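Side-chain contact in SusD superfamily protein (Bacteroides vulgatus, PDB 3MYV), which probably binds glycans at the bacterial outer membrane: residues A[123-128]-A[161-166]. Numbering follows the deposited sequence.
Sequences DLTRCF and AQAYDF. With EDO (1,2-ethanediol), chain I.
T125 meets A163 with its hydroxyl rather than its methyl foremost: OG1 comes to 3.4 Å from the methyl CB of A163, a polar atom set against an apolar one with no hydrogen bond passing between the helices. The oxygen is not left wanting, because it is hydrogen-bonded to the carbonyl oxygen of Q121 one turn back on its own helix. With CG2 anti to the backbone N (chi1 -54°, measured to OG1), the hydroxyl lies beside that nitrogen, and the methyl meets the Y164 ring obliquely, 3.9 Å from CE2. The small side chains of T125 and A163 are consistent with the close approach of the two helices, the alpha carbons of these residues being 6.9 Å apart.

On another side of the same helix turn, R126 grips D123 in a side-on salt bridge, both donors converging by hydrogen bonds on one oxygen in the guanidinium plane: NH2 lies 2.7 Å and NE 3.0 Å from OD1. The other oxygen, OD2, is taken by the hydroxyls of Y32 and Y33. R126 NH2 also makes a hydrogen bond to O2 of a 1,2-ethanediol, probably from the crystallisation liquor, at 3.1 Å, while F399 makes a cation-pi contact. A methionine in place of R126 would probably leave the buried D123 carboxylate without its charged mate and OD1 without either donor.

The contact packs the C-terminal turns of helix 103-128 against the beginning of helix 160-177 within the largely helical SusD fold; helix 189-202 covers Y164 through I199 and Y202, while helix 77-94 receives L124 and F166.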
loop_
_atom_site.group_PDB
_atom_site.type_symbol
_atom_site.label_atom_id
_atom_site.label_comp_id
_atom_site.label_asym_id
_atom_site.label_seq_id
_atom_site.Cartn_x
_atom_site.Cartn_y
_atom_site.Cartn_z
ATOM N N ASP A 123 -0.902 7.625 3.507
ATOM C CA ASP A 123 -1.887 7.313 2.484
ATOM C C ASP A 123 -2.657 8.558 2.028
ATOM O O ASP A 123 -2.761 8.825 0.820
ATOM C CB ASP A 123 -2.809 6.203 2.974
ATOM C CG ASP A 123 -2.117 4.829 2.968
ATOM O OD1 ASP A 123 -1.119 4.671 2.222
ATOM O OD2 ASP A 123 -2.562 3.923 3.718
ATOM N N LEU A 124 -3.109 9.372 2.980
ATOM C CA LEU A 124 -3.729 10.663 2.631
ATOM C C LEU A 124 -2.823 11.546 1.791
ATOM O O LEU A 124 -3.300 12.233 0.876
ATOM C CB LEU A 124 -4.176 11.439 3.871
ATOM C CG LEU A 124 -5.398 10.859 4.596
ATOM C CD1 LEU A 124 -5.507 11.406 6.051
ATOM C CD2 LEU A 124 -6.694 11.099 3.803
ATOM N N THR A 125 -1.538 11.527 2.098
ATOM C CA THR A 125 -0.573 12.353 1.398
ATOM C C THR A 125 -0.380 11.855 -0.028
ATOM O O THR A 125 -0.369 12.653 -0.981
ATOM C CB THR A 125 0.752 12.413 2.150
ATOM O OG1 THR A 125 0.522 12.845 3.512
ATOM C CG2 THR A 125 1.727 13.341 1.445
ATOM N N ARG A 126 -0.219 10.545 -0.207
ATOM C CA ARG A 126 -0.040 10.059 -1.586
ATOM C C ARG A 126 -1.321 10.025 -2.438
ATOM O O ARG A 126 -1.232 9.962 -3.667
ATOM C CB ARG A 126 0.710 8.740 -1.642
ATOM C CG ARG A 126 0.040 7.590 -0.941
ATOM C CD ARG A 126 0.969 6.392 -1.049
ATOM N NE ARG A 126 0.476 5.314 -0.216
ATOM C CZ ARG A 126 0.826 4.030 -0.302
ATOM N NH1 ARG A 126 1.629 3.600 -1.244
ATOM N NH2 ARG A 126 0.311 3.154 0.552
ATOM N N CYS A 127 -2.492 10.024 -1.797
ATOM C CA CYS A 127 -3.750 10.105 -2.508
ATOM C C CYS A 127 -4.197 11.549 -2.823
ATOM O O CYS A 127 -4.818 11.774 -3.864
ATOM C CB CYS A 127 -4.838 9.384 -1.737
ATOM S SG CYS A 127 -4.614 7.623 -1.658
ATOM N N PHE A 128 -3.900 12.518 -1.942
ATOM C CA PHE A 128 -4.411 13.889 -2.110
ATOM C C PHE A 128 -3.385 14.978 -2.456
ATOM O O PHE A 128 -3.774 16.084 -2.806
ATOM C CB PHE A 128 -5.261 14.297 -0.902
ATOM C CG PHE A 128 -6.486 13.465 -0.756
ATOM C CD1 PHE A 128 -7.659 13.806 -1.443
ATOM C CD2 PHE A 128 -6.483 12.318 0.016
ATOM C CE1 PHE A 128 -8.790 13.023 -1.330
ATOM C CE2 PHE A 128 -7.634 11.520 0.122
ATOM C CZ PHE A 128 -8.775 11.871 -0.558
ATOM N N ALA A 161 5.447 18.167 1.777
ATOM C CA ALA A 161 6.727 18.237 2.546
ATOM C C ALA A 161 6.471 18.272 4.054
ATOM O O ALA A 161 7.086 17.513 4.798
ATOM C CB ALA A 161 7.580 19.437 2.123
ATOM N N GLN A 162 5.531 19.102 4.504
ATOM C CA GLN A 162 5.157 19.135 5.934
ATOM C C GLN A 162 4.630 17.798 6.450
ATOM O O GLN A 162 4.954 17.388 7.581
ATOM C CB GLN A 162 4.121 20.223 6.200
ATOM C CG GLN A 162 4.735 21.630 6.168
ATOM C CD GLN A 162 3.705 22.753 6.181
ATOM O OE1 GLN A 162 2.618 22.657 5.594
ATOM N NE2 GLN A 162 4.051 23.825 6.863
ATOM N N ALA A 163 3.849 17.104 5.623
ATOM C CA ALA A 163 3.315 15.783 6.012
ATOM C C ALA A 163 4.426 14.737 6.149
ATOM O O ALA A 163 4.492 14.005 7.146
ATOM C CB ALA A 163 2.285 15.346 5.046
ATOM N N TYR A 164 5.314 14.680 5.164
ATOM C CA TYR A 164 6.484 13.784 5.260
ATOM C C TYR A 164 7.364 14.045 6.478
ATOM O O TYR A 164 7.802 13.091 7.159
ATOM C CB TYR A 164 7.327 13.825 3.967
ATOM C CG TYR A 164 6.854 12.855 2.889
ATOM C CD1 TYR A 164 7.319 11.533 2.843
ATOM C CD2 TYR A 164 5.949 13.264 1.904
ATOM C CE1 TYR A 164 6.879 10.653 1.870
ATOM C CE2 TYR A 164 5.522 12.396 0.914
ATOM C CZ TYR A 164 5.994 11.094 0.902
ATOM O OH TYR A 164 5.582 10.259 -0.108
ATOM N N ASP A 165 7.645 15.316 6.766
ATOM C CA ASP A 165 8.441 15.656 7.947
ATOM C C ASP A 165 7.834 15.018 9.206
ATOM O O ASP A 165 8.527 14.353 9.988
ATOM C CB ASP A 165 8.567 17.173 8.121
ATOM C CG ASP A 165 9.445 17.830 7.054
ATOM O OD1 ASP A 165 10.053 17.135 6.214
ATOM O OD2 ASP A 165 9.523 19.067 7.058
ATOM N N PHE A 166 6.523 15.170 9.357
ATOM C CA PHE A 166 5.803 14.605 10.481
ATOM C C PHE A 166 5.751 13.070 10.473
ATOM O O PHE A 166 5.972 12.427 11.506
ATOM C CB PHE A 166 4.357 15.137 10.518
ATOM C CG PHE A 166 3.464 14.375 11.452
ATOM C CD1 PHE A 166 3.592 14.535 12.823
ATOM C CD2 PHE A 166 2.501 13.522 10.966
ATOM C CE1 PHE A 166 2.802 13.817 13.702
ATOM C CE2 PHE A 166 1.672 12.815 11.842
ATOM C CZ PHE A 166 1.824 12.968 13.203
HETATM C C1 EDO I . -0.716 -0.820 -0.074
HETATM O O1 EDO I . -0.082 -0.233 -1.203
HETATM C C2 EDO I . 0.258 -0.917 1.105
HETATM O O2 EDO I . 0.336 0.337 1.863
#